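Local coordinates for cryptochrome DASH, chloroplastic/mitochondrial (Arabidopsis thaliana, PDB 2J4D), which repairs cyclobutane pyrimidine dimers in single-stranded DNA, carries FAD and a folate light antenna, and may also act as a photoreceptor, at residues E364-A369 with A378-L383; V242-R247 with Q470-P475; T386-M389 with G393-I396; Y463-L468 with E477-P482. One frame throughout, in Å; residues are numbered along the deposited sequence.

Contact 1 (E364-A369 with A378-L383); sequences ESWRDA and ANMKEL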
# COMPACT_ATOMS: atom_id res chain seq x y z
N GLU A 364 -22.29 2.70 11.17
CA GLU A 364 -22.84 2.48 9.85
C GLU A 364 -23.13 3.76 9.08
O GLU A 364 -23.01 3.78 7.85
CB GLU A 364 -24.09 1.60 9.92
CG GLU A 364 -23.77 0.22 10.48
CD GLU A 364 -24.93 -0.74 10.39
OE1 GLU A 364 -26.09 -0.27 10.33
OE2 GLU A 364 -24.69 -1.97 10.39
N SER A 365 -23.51 4.83 9.78
CA SER A 365 -23.81 6.10 9.10
C SER A 365 -22.53 6.69 8.49
O SER A 365 -22.57 7.32 7.43
CB SER A 365 -24.45 7.10 10.08
OG SER A 365 -23.55 7.52 11.09
N TRP A 366 -21.41 6.48 9.18
CA TRP A 366 -20.10 6.94 8.72
C TRP A 366 -19.71 6.08 7.53
O TRP A 366 -19.37 6.57 6.45
CB TRP A 366 -19.08 6.75 9.85
CG TRP A 366 -17.66 7.18 9.56
CD1 TRP A 366 -17.16 8.46 9.58
CD2 TRP A 366 -16.54 6.32 9.31
NE1 TRP A 366 -15.80 8.44 9.36
CE2 TRP A 366 -15.40 7.14 9.19
CE3 TRP A 366 -16.39 4.93 9.17
CZ2 TRP A 366 -14.12 6.62 8.94
CZ3 TRP A 366 -15.11 4.41 8.92
CH2 TRP A 366 -14.00 5.26 8.81
N ARG A 367 -19.77 4.77 7.73
CA ARG A 367 -19.43 3.79 6.71
C ARG A 367 -20.23 3.99 5.42
O ARG A 367 -19.66 3.98 4.31
CB ARG A 367 -19.69 2.38 7.26
CG ARG A 367 -19.31 1.26 6.32
CD ARG A 367 -19.90 -0.06 6.80
NE ARG A 367 -21.34 -0.09 6.57
CZ ARG A 367 -22.17 -1.00 7.09
NH1 ARG A 367 -21.69 -1.96 7.88
NH2 ARG A 367 -23.47 -0.94 6.83
N ASP A 368 -21.54 4.18 5.57
CA ASP A 368 -22.40 4.33 4.41
C ASP A 368 -22.61 5.74 3.89
O ASP A 368 -23.52 5.99 3.10
CB ASP A 368 -23.76 3.68 4.69
CG ASP A 368 -23.63 2.22 5.05
OD1 ASP A 368 -22.63 1.59 4.62
OD2 ASP A 368 -24.52 1.69 5.75
N ALA A 369 -21.75 6.66 4.32
CA ALA A 369 -21.83 8.04 3.86
C ALA A 369 -23.21 8.66 4.07
O ALA A 369 -23.79 9.23 3.14
CB ALA A 369 -21.45 8.11 2.39
N ALA A 378 -18.88 12.47 1.21
CA ALA A 378 -18.24 12.38 -0.09
C ALA A 378 -16.98 11.52 0.01
O ALA A 378 -16.72 10.68 -0.85
CB ALA A 378 -17.89 13.79 -0.60
N ASN A 379 -16.20 11.74 1.06
CA ASN A 379 -14.98 10.97 1.24
C ASN A 379 -15.27 9.49 1.48
O ASN A 379 -14.63 8.63 0.88
CB ASN A 379 -14.15 11.56 2.39
CG ASN A 379 -13.18 12.64 1.92
OD1 ASN A 379 -12.17 12.34 1.28
ND2 ASN A 379 -13.50 13.90 2.23
N MET A 380 -16.26 9.20 2.32
CA MET A 380 -16.58 7.80 2.60
C MET A 380 -17.16 7.12 1.37
O MET A 380 -16.97 5.91 1.16
CB MET A 380 -17.57 7.71 3.77
CG MET A 380 -17.02 8.29 5.08
SD MET A 380 -15.37 7.66 5.51
CE MET A 380 -15.76 5.90 5.79
N LYS A 381 -17.86 7.88 0.53
CA LYS A 381 -18.42 7.30 -0.68
C LYS A 381 -17.27 7.06 -1.67
O LYS A 381 -17.24 6.05 -2.37
CB LYS A 381 -19.46 8.24 -1.30
CG LYS A 381 -20.30 7.59 -2.40
CD LYS A 381 -21.42 8.51 -2.89
CE LYS A 381 -22.42 8.84 -1.78
NZ LYS A 381 -23.20 7.66 -1.27
N GLU A 382 -16.31 7.98 -1.72
CA GLU A 382 -15.16 7.81 -2.61
C GLU A 382 -14.46 6.50 -2.25
O GLU A 382 -14.12 5.69 -3.12
CB GLU A 382 -14.16 8.97 -2.47
CG GLU A 382 -12.96 8.81 -3.42
CD GLU A 382 -11.93 9.92 -3.30
OE1 GLU A 382 -12.22 10.96 -2.67
OE2 GLU A 382 -10.82 9.76 -3.84
N LEU A 383 -14.27 6.29 -0.96
CA LEU A 383 -13.61 5.10 -0.45
C LEU A 383 -14.31 3.79 -0.83
O LEU A 383 -13.68 2.88 -1.36
CB LEU A 383 -13.50 5.18 1.07
CG LEU A 383 -12.93 3.94 1.76
CD1 LEU A 383 -11.48 3.71 1.30
CD2 LEU A 383 -13.00 4.13 3.26
O HOH W 1 -17.11 3.85 3.07
O HOH W 2 -20.12 4.50 1.52

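Contact 2 (V242-R247 with Q470-P475); sequences VTRGMR and QLRRLP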
# COMPACT_ATOMS: atom_id res chain seq x y z
N VAL A 242 -15.37 -0.48 -10.31
CA VAL A 242 -15.41 0.95 -10.01
C VAL A 242 -16.41 1.60 -10.95
O VAL A 242 -16.26 1.54 -12.17
CB VAL A 242 -14.02 1.58 -10.22
CG1 VAL A 242 -14.08 3.10 -10.01
CG2 VAL A 242 -13.03 0.95 -9.25
N THR A 243 -17.43 2.21 -10.38
CA THR A 243 -18.47 2.85 -11.17
C THR A 243 -18.18 4.31 -11.52
O THR A 243 -18.56 4.78 -12.59
CB THR A 243 -19.82 2.76 -10.43
OG1 THR A 243 -19.67 3.30 -9.11
CG2 THR A 243 -20.26 1.31 -10.30
N ARG A 244 -17.49 5.01 -10.61
CA ARG A 244 -17.15 6.42 -10.81
C ARG A 244 -15.77 6.71 -10.25
O ARG A 244 -15.25 5.95 -9.44
CB ARG A 244 -18.11 7.33 -10.04
CG ARG A 244 -19.57 7.07 -10.23
CD ARG A 244 -20.33 8.20 -9.54
NE ARG A 244 -19.93 9.48 -10.12
CZ ARG A 244 -20.14 10.66 -9.55
NH1 ARG A 244 -20.75 10.73 -8.37
NH2 ARG A 244 -19.75 11.77 -10.16
N GLY A 245 -15.19 7.83 -10.67
CA GLY A 245 -13.88 8.22 -10.17
C GLY A 245 -12.68 7.43 -10.66
O GLY A 245 -12.69 6.87 -11.75
N MET A 246 -11.65 7.37 -9.84
CA MET A 246 -10.42 6.68 -10.20
C MET A 246 -10.47 5.16 -10.14
O MET A 246 -10.83 4.57 -9.13
CB MET A 246 -9.27 7.18 -9.33
CG MET A 246 -8.96 8.65 -9.54
SD MET A 246 -7.57 9.22 -8.56
CE MET A 246 -8.38 9.64 -7.00
N ARG A 247 -10.08 4.55 -11.26
CA ARG A 247 -10.03 3.11 -11.40
C ARG A 247 -8.54 2.76 -11.48
O ARG A 247 -7.92 2.89 -12.53
CB ARG A 247 -10.77 2.71 -12.69
CG ARG A 247 -11.02 1.23 -12.90
CD ARG A 247 -9.75 0.49 -13.24
NE ARG A 247 -10.01 -0.71 -14.04
CZ ARG A 247 -9.37 -1.87 -13.87
NH1 ARG A 247 -8.43 -1.98 -12.93
NH2 ARG A 247 -9.66 -2.90 -14.65
N GLN A 470 -26.53 15.30 -5.84
CA GLN A 470 -27.70 16.09 -5.47
C GLN A 470 -27.32 17.48 -4.97
O GLN A 470 -28.19 18.29 -4.63
CB GLN A 470 -28.55 15.38 -4.40
CG GLN A 470 -27.91 15.27 -3.03
CD GLN A 470 -27.19 13.95 -2.83
OE1 GLN A 470 -26.38 13.54 -3.65
NE2 GLN A 470 -27.50 13.28 -1.72
N LEU A 471 -26.02 17.77 -4.91
CA LEU A 471 -25.54 19.08 -4.45
C LEU A 471 -25.02 19.92 -5.61
O LEU A 471 -24.75 21.12 -5.45
CB LEU A 471 -24.42 18.92 -3.42
CG LEU A 471 -24.63 18.03 -2.19
CD1 LEU A 471 -23.37 18.04 -1.34
CD2 LEU A 471 -25.83 18.53 -1.39
N ARG A 472 -24.86 19.30 -6.77
CA ARG A 472 -24.33 19.98 -7.95
C ARG A 472 -25.05 21.25 -8.37
O ARG A 472 -24.42 22.20 -8.85
CB ARG A 472 -24.31 19.01 -9.14
CG ARG A 472 -23.16 18.03 -9.08
CD ARG A 472 -23.25 16.96 -10.15
NE ARG A 472 -22.26 15.92 -9.89
CZ ARG A 472 -21.93 14.95 -10.74
NH1 ARG A 472 -22.51 14.88 -11.93
NH2 ARG A 472 -21.02 14.05 -10.39
N ARG A 473 -26.36 21.28 -8.19
CA ARG A 473 -27.16 22.44 -8.58
C ARG A 473 -27.01 23.62 -7.63
O ARG A 473 -27.12 24.78 -8.04
CB ARG A 473 -28.63 22.05 -8.65
CG ARG A 473 -29.25 21.74 -7.31
CD ARG A 473 -30.54 20.97 -7.49
NE ARG A 473 -31.32 20.89 -6.27
CZ ARG A 473 -31.84 21.94 -5.64
NH1 ARG A 473 -31.64 23.16 -6.13
NH2 ARG A 473 -32.55 21.78 -4.54
N LEU A 474 -26.75 23.32 -6.36
CA LEU A 474 -26.61 24.36 -5.35
C LEU A 474 -25.36 25.21 -5.54
O LEU A 474 -24.35 24.77 -6.08
CB LEU A 474 -26.54 23.72 -3.97
CG LEU A 474 -27.59 22.67 -3.63
CD1 LEU A 474 -27.28 22.07 -2.28
CD2 LEU A 474 -28.97 23.30 -3.65
N PRO A 475 -25.43 26.47 -5.08
CA PRO A 475 -24.29 27.38 -5.19
C PRO A 475 -23.38 26.96 -4.04
O PRO A 475 -23.83 26.20 -3.17
CB PRO A 475 -24.92 28.74 -4.94
CG PRO A 475 -25.95 28.41 -3.89
CD PRO A 475 -26.58 27.14 -4.45

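Contact 3 (T386-M389 with G393-I396); sequences TGFM and GRQI. With FAD (flavin-adenine dinucleotide), chain C.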
# COMPACT_ATOMS: atom_id res chain seq x y z
N THR A 386 -14.20 3.47 -4.86
CA THR A 386 -12.91 3.33 -5.55
C THR A 386 -11.80 2.63 -4.77
O THR A 386 -10.82 2.19 -5.36
CB THR A 386 -12.36 4.71 -5.95
OG1 THR A 386 -12.06 5.43 -4.75
CG2 THR A 386 -13.40 5.51 -6.76
N GLY A 387 -11.93 2.55 -3.45
CA GLY A 387 -10.88 1.92 -2.66
C GLY A 387 -9.74 2.89 -2.38
O GLY A 387 -8.65 2.49 -1.95
N PHE A 388 -9.98 4.17 -2.63
CA PHE A 388 -8.97 5.20 -2.39
C PHE A 388 -9.62 6.42 -1.76
O PHE A 388 -10.82 6.64 -1.91
CB PHE A 388 -8.31 5.61 -3.72
CG PHE A 388 -7.16 6.58 -3.55
CD1 PHE A 388 -5.87 6.12 -3.32
CD2 PHE A 388 -7.38 7.96 -3.61
CE1 PHE A 388 -4.80 7.01 -3.14
CE2 PHE A 388 -6.31 8.86 -3.43
CZ PHE A 388 -5.02 8.38 -3.19
N MET A 389 -8.82 7.20 -1.02
CA MET A 389 -9.28 8.44 -0.40
C MET A 389 -8.05 9.32 -0.31
O MET A 389 -6.95 8.81 -0.04
CB MET A 389 -9.85 8.20 1.00
CG MET A 389 -10.50 9.45 1.61
SD MET A 389 -11.06 9.28 3.32
CE MET A 389 -12.18 7.85 3.20
N GLY A 393 -8.61 13.84 3.03
CA GLY A 393 -9.87 13.23 3.40
C GLY A 393 -9.74 12.22 4.53
O GLY A 393 -10.57 12.19 5.45
N ARG A 394 -8.70 11.39 4.47
CA ARG A 394 -8.48 10.38 5.50
C ARG A 394 -8.27 11.02 6.87
O ARG A 394 -8.77 10.52 7.87
CB ARG A 394 -7.27 9.51 5.16
CG ARG A 394 -7.39 8.78 3.84
CD ARG A 394 -6.22 7.80 3.61
NE ARG A 394 -6.02 7.55 2.18
CZ ARG A 394 -5.40 6.49 1.67
NH1 ARG A 394 -4.92 5.55 2.47
NH2 ARG A 394 -5.26 6.39 0.35
N GLN A 395 -7.52 12.11 6.91
CA GLN A 395 -7.29 12.78 8.19
C GLN A 395 -8.61 13.34 8.73
O GLN A 395 -8.90 13.24 9.93
CB GLN A 395 -6.29 13.93 8.02
CG GLN A 395 -4.91 13.50 7.53
CD GLN A 395 -3.94 14.66 7.53
OE1 GLN A 395 -3.50 15.11 8.58
NE2 GLN A 395 -3.62 15.16 6.35
N ILE A 396 -9.41 13.92 7.84
CA ILE A 396 -10.69 14.49 8.24
C ILE A 396 -11.69 13.45 8.73
O ILE A 396 -12.24 13.58 9.83
CB ILE A 396 -11.31 15.29 7.06
CG1 ILE A 396 -10.39 16.46 6.70
CG2 ILE A 396 -12.68 15.82 7.45
CD1 ILE A 396 -10.78 17.19 5.43
PA FAD C . 1.28 11.26 -2.00
O1A FAD C . 1.53 11.28 -3.45
O2A FAD C . 0.96 12.52 -1.29
O5B FAD C . 2.53 10.60 -1.23
C5B FAD C . 3.47 9.76 -1.95
C4B FAD C . 3.68 8.48 -1.13
O4B FAD C . 4.16 8.84 0.16
C3B FAD C . 2.42 7.66 -0.89
O3B FAD C . 2.06 6.86 -2.00
C2B FAD C . 2.81 6.90 0.34
O2B FAD C . 3.48 5.69 0.11
C1B FAD C . 3.63 7.93 1.14
N9A FAD C . 2.88 8.70 2.14
C8A FAD C . 2.34 9.97 2.00
N7A FAD C . 1.73 10.39 3.11
C5A FAD C . 1.88 9.35 4.01
C6A FAD C . 1.45 9.19 5.34
N6A FAD C . 0.78 10.10 6.03
N1A FAD C . 1.77 8.00 5.97
C2A FAD C . 2.47 7.03 5.30
N3A FAD C . 2.91 7.12 4.02
C4A FAD C . 2.58 8.29 3.41
N1 FAD C . -1.15 5.09 3.30
C2 FAD C . -0.90 3.81 2.84
O2 FAD C . -0.01 3.59 2.04
N3 FAD C . -1.71 2.77 3.33
C4 FAD C . -2.75 2.95 4.24
O4 FAD C . -3.43 1.98 4.63
C4X FAD C . -2.99 4.26 4.70
N5 FAD C . -4.02 4.54 5.62
C5X FAD C . -4.18 5.82 6.15
C6 FAD C . -5.12 6.06 7.16
C7 FAD C . -5.31 7.34 7.72
C7M FAD C . -6.34 7.53 8.81
C8 FAD C . -4.50 8.43 7.24
C8M FAD C . -4.63 9.84 7.78
C9 FAD C . -3.54 8.20 6.23
C9A FAD C . -3.36 6.90 5.67
N10 FAD C . -2.40 6.64 4.64
C10 FAD C . -2.17 5.31 4.20
C1' FAD C . -1.37 7.67 4.30
C2' FAD C . -1.70 8.62 3.13
O2' FAD C . -2.98 9.20 3.33
C3' FAD C . -1.68 7.85 1.81
O3' FAD C . -0.41 7.20 1.62
C4' FAD C . -1.89 8.72 0.56
O4' FAD C . -3.17 9.35 0.60
C5' FAD C . -1.78 7.84 -0.68
O5' FAD C . -1.95 8.63 -1.86
P FAD C . -0.79 9.25 -2.72
O1P FAD C . -0.00 8.10 -3.19
O2P FAD C . -1.38 10.08 -3.81
O3P FAD C . 0.01 10.28 -1.81

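Contact 4 (Y463-L468 with E477-P482); sequences YVAFWL and EKRHWP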
# COMPACT_ATOMS: atom_id res chain seq x y z
N TYR A 463 -15.62 19.16 -4.84
CA TYR A 463 -15.42 17.77 -4.43
C TYR A 463 -16.69 17.09 -3.94
O TYR A 463 -17.06 16.03 -4.43
CB TYR A 463 -14.33 17.68 -3.35
CG TYR A 463 -14.16 16.28 -2.78
CD1 TYR A 463 -13.53 15.28 -3.52
CD2 TYR A 463 -14.67 15.95 -1.53
CE1 TYR A 463 -13.41 13.98 -3.03
CE2 TYR A 463 -14.57 14.64 -1.03
CZ TYR A 463 -13.94 13.67 -1.78
OH TYR A 463 -13.85 12.39 -1.29
N VAL A 464 -17.37 17.69 -2.96
CA VAL A 464 -18.58 17.07 -2.46
C VAL A 464 -19.66 16.96 -3.54
O VAL A 464 -20.45 16.02 -3.55
CB VAL A 464 -19.14 17.81 -1.23
CG1 VAL A 464 -18.09 17.81 -0.13
CG2 VAL A 464 -19.55 19.23 -1.59
N ALA A 465 -19.67 17.91 -4.47
CA ALA A 465 -20.65 17.93 -5.55
C ALA A 465 -20.42 16.79 -6.54
O ALA A 465 -21.36 16.22 -7.10
CB ALA A 465 -20.60 19.27 -6.29
N PHE A 466 -19.15 16.46 -6.78
CA PHE A 466 -18.83 15.38 -7.69
C PHE A 466 -19.33 14.05 -7.14
O PHE A 466 -19.91 13.24 -7.87
CB PHE A 466 -17.31 15.31 -7.92
CG PHE A 466 -16.87 14.12 -8.73
CD1 PHE A 466 -16.51 12.93 -8.10
CD2 PHE A 466 -16.88 14.16 -10.12
CE1 PHE A 466 -16.17 11.80 -8.85
CE2 PHE A 466 -16.54 13.04 -10.88
CZ PHE A 466 -16.18 11.85 -10.24
N TRP A 467 -19.14 13.84 -5.84
CA TRP A 467 -19.55 12.59 -5.21
C TRP A 467 -21.00 12.53 -4.76
O TRP A 467 -21.59 11.45 -4.71
CB TRP A 467 -18.63 12.28 -4.02
CG TRP A 467 -17.29 11.78 -4.47
CD1 TRP A 467 -16.10 12.46 -4.43
CD2 TRP A 467 -17.02 10.54 -5.13
NE1 TRP A 467 -15.11 11.72 -5.04
CE2 TRP A 467 -15.65 10.54 -5.48
CE3 TRP A 467 -17.82 9.43 -5.47
CZ2 TRP A 467 -15.06 9.46 -6.15
CZ3 TRP A 467 -17.22 8.36 -6.14
CH2 TRP A 467 -15.85 8.39 -6.47
N LEU A 468 -21.56 13.69 -4.43
CA LEU A 468 -22.94 13.76 -3.98
C LEU A 468 -23.68 14.64 -4.99
O LEU A 468 -23.99 15.80 -4.72
CB LEU A 468 -22.99 14.37 -2.57
CG LEU A 468 -22.05 13.68 -1.57
CD1 LEU A 468 -22.02 14.43 -0.25
CD2 LEU A 468 -22.49 12.24 -1.35
N GLU A 477 -21.54 27.43 -0.49
CA GLU A 477 -22.24 27.88 0.70
C GLU A 477 -23.32 26.85 1.00
O GLU A 477 -23.37 26.31 2.11
CB GLU A 477 -22.88 29.26 0.47
CG GLU A 477 -22.00 30.31 -0.24
CD GLU A 477 -20.51 29.98 -0.25
OE1 GLU A 477 -20.00 29.47 0.77
OE2 GLU A 477 -19.85 30.24 -1.28
N LYS A 478 -24.17 26.56 0.03
CA LYS A 478 -25.20 25.56 0.25
C LYS A 478 -24.59 24.18 0.06
O LYS A 478 -25.01 23.22 0.71
CB LYS A 478 -26.38 25.74 -0.71
CG LYS A 478 -27.32 26.87 -0.30
CD LYS A 478 -27.75 26.74 1.17
CE LYS A 478 -29.09 26.02 1.34
NZ LYS A 478 -29.45 25.85 2.79
N ARG A 479 -23.60 24.09 -0.81
CA ARG A 479 -22.94 22.82 -1.07
C ARG A 479 -22.44 22.21 0.24
O ARG A 479 -22.52 21.00 0.42
CB ARG A 479 -21.77 23.02 -2.03
CG ARG A 479 -22.14 23.84 -3.25
CD ARG A 479 -22.31 23.02 -4.51
NE ARG A 479 -21.08 23.02 -5.30
CZ ARG A 479 -21.03 22.87 -6.62
NH1 ARG A 479 -22.15 22.71 -7.31
NH2 ARG A 479 -19.86 22.89 -7.24
N HIS A 480 -21.94 23.03 1.15
CA HIS A 480 -21.44 22.49 2.41
C HIS A 480 -22.41 22.54 3.58
O HIS A 480 -22.20 21.86 4.58
CB HIS A 480 -20.11 23.13 2.77
CG HIS A 480 -18.96 22.57 2.00
ND1 HIS A 480 -18.58 21.24 2.08
CD2 HIS A 480 -18.13 23.13 1.08
CE1 HIS A 480 -17.58 21.02 1.26
NE2 HIS A 480 -17.29 22.14 0.64
N TRP A 481 -23.46 23.34 3.46
CA TRP A 481 -24.48 23.44 4.50
C TRP A 481 -25.80 23.53 3.75
O TRP A 481 -26.46 24.57 3.74
CB TRP A 481 -24.23 24.65 5.39
CG TRP A 481 -22.87 24.59 6.01
CD1 TRP A 481 -21.74 25.23 5.57
CD2 TRP A 481 -22.45 23.74 7.09
NE1 TRP A 481 -20.64 24.82 6.30
CE2 TRP A 481 -21.05 23.91 7.24
CE3 TRP A 481 -23.12 22.85 7.94
CZ2 TRP A 481 -20.31 23.22 8.20
CZ3 TRP A 481 -22.38 22.16 8.90
CH2 TRP A 481 -20.99 22.35 9.02
N PRO A 482 -26.19 22.42 3.11
CA PRO A 482 -27.41 22.27 2.31
C PRO A 482 -28.70 22.19 3.11
O PRO A 482 -29.78 22.41 2.57
CB PRO A 482 -27.14 20.99 1.54
CG PRO A 482 -26.45 20.15 2.58
CD PRO A 482 -25.48 21.13 3.21

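Contact 1 (E364-A369 with A378-L383)
Met380 lays its methyl group over the indole of Trp366. This is a Met-aromatic contact between two neighbouring helices, 360-367 and 374-386, of the helical FAD-binding domain of the photolyase/cryptochrome family. Met380 CE stands 3.3 Å from the centroid of the six-membered ring of Trp366 and only 2° off the ring normal, so the contact is also a CH-pi interaction. Met380 SD is over the same face, 4.0 Å from that centroid. The two side chains cross at about a right angle. The Met380 chain is bent at chi2 (-50°) and again at chi3 (-65°), which folds the thioether back so that CE comes down on the ring. Trp366 NE1 donates to Val397 O of helix 391-404, which probably limits rotation of the indole.

Helix 360-367 ends just after the tryptophan. Ala369 has positive phi and is the C-prime residue of a Schellman motif, with Ala369 N bonded to Trp366 O. This turn brings Ala369 against the second helix, its CB 4.1 Å from Met380 CB. Lys381, bent at its chi3 and chi4, brings NZ 4.1 Å from Ala369 CB.

Arg367 and Asp368, at the helix end, point away from helix 374-386 and pair with each other. Arg367 grips Asp368 side-on, through NE and NH2, one nitrogen to each carboxylate oxygen. The two backbones are also linked by water: one molecule sits 2.8 Å from Arg367 O and 2.8 Å from Met380 O.

Contact 2 (V242-R247 with Q470-P475)
Arg244 turns at chi3 (58°), while Arg472 runs extended from CG to NE, and the two guanidinium groups meet from opposite directions. The backbones stay far apart. The closest pair of CA atoms, Arg244 and Gln470, is separated by 15.3 Å, so the contact belongs to these two long side chains. Arg244 NH2 comes to the edge of the Arg472 guanidinium, in its plane. The two planes are 65° apart, so the groups are not stacked. The distance from Arg244 NH2 to Arg472 NH2 is 2.6 Å. Both atoms are donors, so this is no hydrogen bond, and so short a separation is doubtful in detail.

The two charges share an acceptor, which probably makes their closeness tolerable. Arg244 NH1 and Arg472 NH2 each bond to Phe466 O, and Arg472 NE bonds to Ala465 O. Arg244 also makes a cation-pi contact with the Phe466 ring. Such carbonyls at a helix end carry partial negative charge, which would offset some of the repulsion between the arginines.

The site is at the surface, and Arg472 is the more exposed of the pair. Arg244 lies by the short strand 245-248, which pairs in parallel with strand 4-7. Arg472 lies in the loop after helix 462-467. Two arginines from distant parts of the chain thus converge on backbone carbonyls near the C-terminal end of helix 462-467, at the surface of the FAD-binding domain.

Contact 3 (T386-M389 with G393-I396)
Gly393 brings bare backbone up to Met389, with Met389 SD 3.4 Å from Gly393 C. Gly393 has no side chain, and the side of its CA facing the methionine is closed by Met389 CG.

Arg394 comes next and carries the contact. Its CG touches Met389 SD as the two side chains slide past each other in opposite directions. Beyond CG the chain is extended, and the guanidinium reaches back to the loop 386-389. There it grips one oxygen with two nitrogens. Arg394 NE is 2.7 Å from Met389 O, standing above the carbonyl plane. Arg394 NH2 is 3.0 Å from Met389 O and in that plane, though the bond is more bent, at 136°. NH2 also forms a salt bridge with Asp422 and lies over one face of the Phe388 ring. FAD C3' sits over the centre of one guanidinium face, and Arg394 NH1 is 3.2 Å from FAD C4X.

Gln395 then sets its CG 3.7 Å from the flavin methyl C8M. On the loop side, the edge of Phe388 meets FAD O5'.

This is part of the FAD pocket. The double grip on Met389 O and the Asp422 salt bridge fix the guanidinium, with FAD N5 at its edge, so its positive charge could stabilise negative charge on a reduced flavin.

Contact 4 (Y463-L468 with E477-P482)
Val464, Arg479 and Ala465 make most of this contact between helix 462-467 and the irregular loop that leads on to helix 483-486. Val464 divides its two methyl groups. CG1 reaches His480 CE1 at 3.5 Å, and CG2 lies 4.0 Å from Arg479 O. With CG1 anti to the carbonyl carbon (chi1 -59°), both branches face the loop.

Ala465 meets the arginine itself. Its CB sits over the centre of one guanidinium face, 3.6 Å from Arg479 CZ. The Arg479 chain is bent at chi2 and chi3, and this folds the flat group over the helix. Polar partners of the group lie elsewhere: Arg479 NE bonds to Glu460 O, just before the helix. His480 is anchored near the same end, through NE2 to Asp458 O.

Across the contact the touch is van der Waals only, methyl groups against an imidazole and a guanidinium. The bonds to Asp458 O and Glu460 O run to the chain before the helix and probably set the position of the loop against Val464 and Ala465. One polar cost remains: Arg479 O is buried here with no partner in the model.

Overall arrangement
Contacts 1, 3 and 4 are largely buried, whereas contact 2 is at the surface. Helix 374-386 joins contacts 1 and 3: it carries residues 378-383 of contact 1 and runs into the loop of contact 3, where Asn379 and Leu383 touch Met389. Contacts 2 and 4 both meet helix 462-467. The arginines of contact 2 bond to carbonyls near its C-terminal end, and contact 4 lies on its flank. Tyr463 OH, with a probable hydrogen bond to Glu382 OE1, connects contacts 4 and 1. Contact 3 is polar and meets the flavin, contact 1 is a sulfur-aromatic helix pair, contact 4 sets methyl groups against an arginine and a histidine, and contact 2 pairs like charges.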